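Local coordinates for protein ABC sugar (Ribose) transporter, periplasmic substrate-binding subunit (Rhodobacter sphaeroides, PDB 3L49) that probably binds a sugar in the periplasm, as the substrate-binding subunit of an ABC transporter of the ribose type, at residues P77-Q80 / K81-D84; Q257-A260 / R261-G265. All blocks are in the same frame, centred on the assembly; numbering follows the deposited sequence.

Interaction 1 of 2, residues P77-Q80 / K81-D84; sequences PWLQ and KIND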
loop_
_atom_site.group_PDB
_atom_site.type_symbol
_atom_site.label_atom_id
_atom_site.label_comp_id
_atom_site.label_asym_id
_atom_site.label_seq_id
_atom_site.Cartn_x
_atom_site.Cartn_y
_atom_site.Cartn_z
ATOM N N PRO A 77 -3.550 20.433 3.735
ATOM C CA PRO A 77 -3.302 21.739 4.378
ATOM C C PRO A 77 -2.192 21.704 5.426
ATOM O O PRO A 77 -1.564 22.728 5.685
ATOM C CB PRO A 77 -4.636 22.064 5.064
ATOM C CG PRO A 77 -5.644 21.166 4.422
ATOM C CD PRO A 77 -4.903 19.928 4.068
ATOM N N TRP A 78 -1.957 20.532 6.012
ATOM C CA TRP A 78 -0.929 20.378 7.043
ATOM C C TRP A 78 0.444 20.181 6.427
ATOM O O TRP A 78 1.447 20.637 6.980
ATOM C CB TRP A 78 -1.317 19.266 8.028
ATOM C CG TRP A 78 -2.578 19.648 8.734
ATOM C CD1 TRP A 78 -3.840 19.188 8.474
ATOM C CD2 TRP A 78 -2.717 20.645 9.760
ATOM N NE1 TRP A 78 -4.748 19.814 9.294
ATOM C CE2 TRP A 78 -4.086 20.716 10.088
ATOM C CE3 TRP A 78 -1.811 21.474 10.442
ATOM C CZ2 TRP A 78 -4.574 21.577 11.080
ATOM C CZ3 TRP A 78 -2.298 22.334 11.420
ATOM C CH2 TRP A 78 -3.667 22.377 11.727
ATOM N N LEU A 79 0.463 19.525 5.269
ATOM C CA LEU A 79 1.658 19.401 4.444
ATOM C C LEU A 79 2.097 20.773 3.932
ATOM O O LEU A 79 3.292 21.078 3.896
ATOM C CB LEU A 79 1.397 18.451 3.273
ATOM C CG LEU A 79 1.056 16.988 3.586
ATOM C CD1 LEU A 79 0.755 16.229 2.309
ATOM C CD2 LEU A 79 2.159 16.278 4.377
ATOM N N GLN A 80 1.115 21.591 3.554
ATOM C CA GLN A 80 1.329 22.988 3.186
ATOM C C GLN A 80 1.985 23.794 4.313
ATOM O O GLN A 80 2.897 24.583 4.063
ATOM C CB GLN A 80 -0.004 23.628 2.773
ATOM C CG GLN A 80 0.075 25.108 2.406
ATOM C CD GLN A 80 0.833 25.343 1.117
ATOM O OE1 GLN A 80 0.317 25.088 0.028
ATOM N NE2 GLN A 80 2.065 25.832 1.232
ATOM N N LYS A 81 1.531 23.577 5.549
ATOM C CA LYS A 81 2.100 24.250 6.724
ATOM C C LYS A 81 3.529 23.807 7.078
ATOM O O LYS A 81 4.293 24.609 7.632
ATOM C CB LYS A 81 1.163 24.146 7.930
ATOM C CG LYS A 81 0.040 25.187 7.922
ATOM C CD LYS A 81 -1.195 24.695 8.670
ATOM C CE LYS A 81 -2.394 25.614 8.436
ATOM N NZ LYS A 81 -3.700 24.884 8.530
ATOM N N ILE A 82 3.891 22.559 6.754
ATOM C CA ILE A 82 5.299 22.114 6.848
ATOM C C ILE A 82 6.175 22.915 5.872
ATOM O O ILE A 82 7.288 23.342 6.222
ATOM C CB ILE A 82 5.477 20.587 6.607
ATOM C CG1 ILE A 82 4.642 19.780 7.599
ATOM C CG2 ILE A 82 6.956 20.171 6.746
ATOM C CD1 ILE A 82 4.331 18.355 7.157
ATOM N N ASN A 83 5.656 23.130 4.662
ATOM C CA ASN A 83 6.332 23.954 3.659
ATOM C C ASN A 83 6.426 25.405 4.127
ATOM O O ASN A 83 7.464 26.051 3.939
ATOM C CB ASN A 83 5.622 23.887 2.294
ATOM C CG ASN A 83 5.566 22.473 1.708
ATOM O OD1 ASN A 83 4.675 22.162 0.915
ATOM N ND2 ASN A 83 6.517 21.624 2.081
ATOM N N ASP A 84 5.346 25.893 4.749
ATOM C CA ASP A 84 5.286 27.235 5.343
ATOM C C ASP A 84 6.326 27.419 6.437
ATOM O O ASP A 84 6.957 28.469 6.528
ATOM C CB ASP A 84 3.892 27.525 5.919
ATOM C CG ASP A 84 2.814 27.638 4.847
ATOM O OD1 ASP A 84 1.627 27.816 5.215
ATOM O OD2 ASP A 84 3.143 27.543 3.641
#
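The last two turns of helix 72-84, the crossover helix of the beta-alpha-beta unit formed with strands 64-68 and 89-92, bring Trp78 and Lys81 together in a cation-pi contact. Lys81 NZ stands over one face of the indole, 4.1 Å from the centroid of the Trp78 six-membered ring and 11° off its normal. The lysine chain, extended beyond CG, runs alongside the tryptophan, and its methylene CD rests 3.7 Å from Trp78 CE3, on the way to the ammonium group. Trp78 CG lies anti to its carbonyl carbon (chi1 -63°), which turns the ring back along the helix, where the Lys81 chain lies beside it. Trp78 also touches Val51 and Gln55 of helix 47-60. The inward side of the turn is apolar: Leu79 and Ile82 point the same way, with Leu79 CD2 4.1 Å from Ile82 CD1, and Ile82 packs on Ile54 and Ile58 of the same neighbouring helix. Backbone i to i+4 bonds run from Lys81 N to Pro77 O through Asp84 N to Gln80 O. Asn83 N gives one of them to Leu79 O, while its side-chain OD1 bonds His98 ND1 in a nearby loop. A leucine in place of Asn83 would probably leave His98 ND1 without the amide oxygen it pairs with and the loop less firmly tied to the helix end. On the exposed side, Gln80 bends at chi2 to turn its amide toward the next turn, where Gln80 NE2 donates to the syn side of Asp84 OD2 at 3.1 Å, from 34° out of the carboxylate plane.

Interaction 2 of 2, residues Q257-A260 / R261-G265; sequences QNVA and RHLAG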
loop_
_atom_site.group_PDB
_atom_site.type_symbol
_atom_site.label_atom_id
_atom_site.label_comp_id
_atom_site.label_asym_id
_atom_site.label_seq_id
_atom_site.Cartn_x
_atom_site.Cartn_y
_atom_site.Cartn_z
ATOM N N GLN A 257 17.988 8.174 3.105
ATOM C CA GLN A 257 19.163 8.667 2.390
ATOM C C GLN A 257 18.841 9.706 1.327
ATOM O O GLN A 257 19.724 10.423 0.904
ATOM C CB GLN A 257 20.088 7.567 1.875
ATOM C CG GLN A 257 19.468 6.230 1.675
ATOM C CD GLN A 257 20.410 5.116 2.077
ATOM O OE1 GLN A 257 20.653 4.199 1.303
ATOM N NE2 GLN A 257 20.951 5.195 3.289
ATOM N N ASN A 258 17.579 9.802 0.925
ATOM C CA ASN A 258 17.122 10.975 0.190
ATOM C C ASN A 258 17.143 12.217 1.077
ATOM O O ASN A 258 17.560 13.289 0.637
ATOM C CB ASN A 258 15.733 10.752 -0.398
ATOM C CG ASN A 258 15.774 9.956 -1.684
ATOM O OD1 ASN A 258 16.663 10.150 -2.518
ATOM N ND2 ASN A 258 14.816 9.050 -1.852
ATOM N N VAL A 259 16.708 12.060 2.327
ATOM C CA VAL A 259 16.833 13.112 3.335
ATOM C C VAL A 259 18.305 13.485 3.553
ATOM O O VAL A 259 18.681 14.653 3.464
ATOM C CB VAL A 259 16.208 12.691 4.691
ATOM C CG1 VAL A 259 16.350 13.803 5.713
ATOM C CG2 VAL A 259 14.746 12.329 4.528
ATOM N N ALA A 260 19.130 12.477 3.817
ATOM C CA ALA A 260 20.551 12.673 4.091
ATOM C C ALA A 260 21.304 13.282 2.906
ATOM O O ALA A 260 22.271 14.011 3.099
ATOM C CB ALA A 260 21.185 11.358 4.505
ATOM N N ARG A 261 20.844 12.988 1.690
ATOM C CA ARG A 261 21.455 13.518 0.475
ATOM C C ARG A 261 21.139 14.998 0.344
ATOM O O ARG A 261 22.031 15.808 0.117
ATOM C CB ARG A 261 20.947 12.768 -0.761
ATOM C CG ARG A 261 21.999 12.518 -1.812
ATOM C CD ARG A 261 21.416 11.902 -3.080
ATOM N NE ARG A 261 22.466 11.301 -3.900
ATOM C CZ ARG A 261 23.235 11.959 -4.766
ATOM N NH1 ARG A 261 23.084 13.263 -4.959
ATOM N NH2 ARG A 261 24.163 11.304 -5.451
ATOM N N HIS A 262 19.861 15.328 0.512
ATOM C CA HIS A 262 19.345 16.688 0.408
ATOM C C HIS A 262 20.004 17.654 1.399
ATOM O O HIS A 262 20.311 18.803 1.054
ATOM C CB HIS A 262 17.835 16.668 0.630
ATOM C CG HIS A 262 17.213 18.026 0.713
ATOM N ND1 HIS A 262 16.926 18.780 -0.404
ATOM C CD2 HIS A 262 16.823 18.765 1.777
ATOM C CE1 HIS A 262 16.387 19.928 -0.030
ATOM N NE2 HIS A 262 16.312 19.943 1.287
ATOM N N LEU A 263 20.220 17.176 2.621
ATOM C CA LEU A 263 20.763 18.010 3.685
ATOM C C LEU A 263 22.264 18.234 3.516
ATOM O O LEU A 263 22.814 19.218 4.012
ATOM C CB LEU A 263 20.428 17.418 5.061
ATOM C CG LEU A 263 18.950 17.434 5.478
ATOM C CD1 LEU A 263 18.723 16.639 6.746
ATOM C CD2 LEU A 263 18.417 18.853 5.638
ATOM N N ALA A 264 22.919 17.325 2.801
ATOM C CA ALA A 264 24.315 17.496 2.423
ATOM C C ALA A 264 24.455 18.328 1.137
ATOM O O ALA A 264 25.511 18.320 0.506
ATOM C CB ALA A 264 24.995 16.135 2.267
ATOM N N GLY A 265 23.391 19.044 0.763
ATOM C CA GLY A 265 23.374 19.913 -0.418
ATOM C C GLY A 265 23.498 19.193 -1.753
ATOM O O GLY A 265 24.116 19.702 -2.689
#
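Backbone hydrogen bonds carry most of the contact between 257-260 and 261-265, at the C-terminal end of helix 248-263 and the turn that follows. Arg261 N meets Gln257 O at 2.9 Å, His262 N meets Asn258 O at 3.1 Å, and Leu263 N bonds Val259 O, also at 3.1 Å. The last bond, Ala264 N to Ala260 O, is weak at 3.4 Å as the helix runs out.

Apolar contact between side chains is confined to one pair: Val259 and Leu263 lie side by side, with Val259 CG1 3.8 Å from Leu263 CD1. Val259 CG1 is anti to the backbone N (chi1 -180°), which turns this methyl toward the following turn. Both side chains reach Ile8 of strand 7-12, and Val259 also packs on Ala64, Ile66 and Phe90, so this face lies against the sheet. In a further van der Waals contact, Arg261 CB sits 3.1 Å from Gln257 O.

Among the polar side chains, buried Asn258 gives ND2 to the hydroxyl oxygens OG1 of Thr103 and Thr272.

The helix closes in a Schellman motif: Gly265 N bonds His262 O, Gln266 N bonds Arg261 O, and Gly265, at positive phi (66°), is the C-prime residue.

In the fold
Interactions 1 and 2 are both local contacts at C-terminal helix ends, their centres 20 Å apart and their nearest atoms about 10 Å apart, without touching. They share no helix, yet both helices are tied to the same part of the mixed sheet: that of interaction 1 by chain connection to strands 64-68 and 89-92, that of interaction 2 by side chains laid on those two strands and on 7-12. Both are partly buried: Leu79 and Ile82 are the buried residues of interaction 1, Val259 and Asn258 those of interaction 2. Interaction 1 adds cation-pi and amide-carboxylate pairs at its surface and leans on another helix; interaction 2 relies on main-chain bonds and a Schellman end, the ND2 of its buried asparagine being satisfied by threonines.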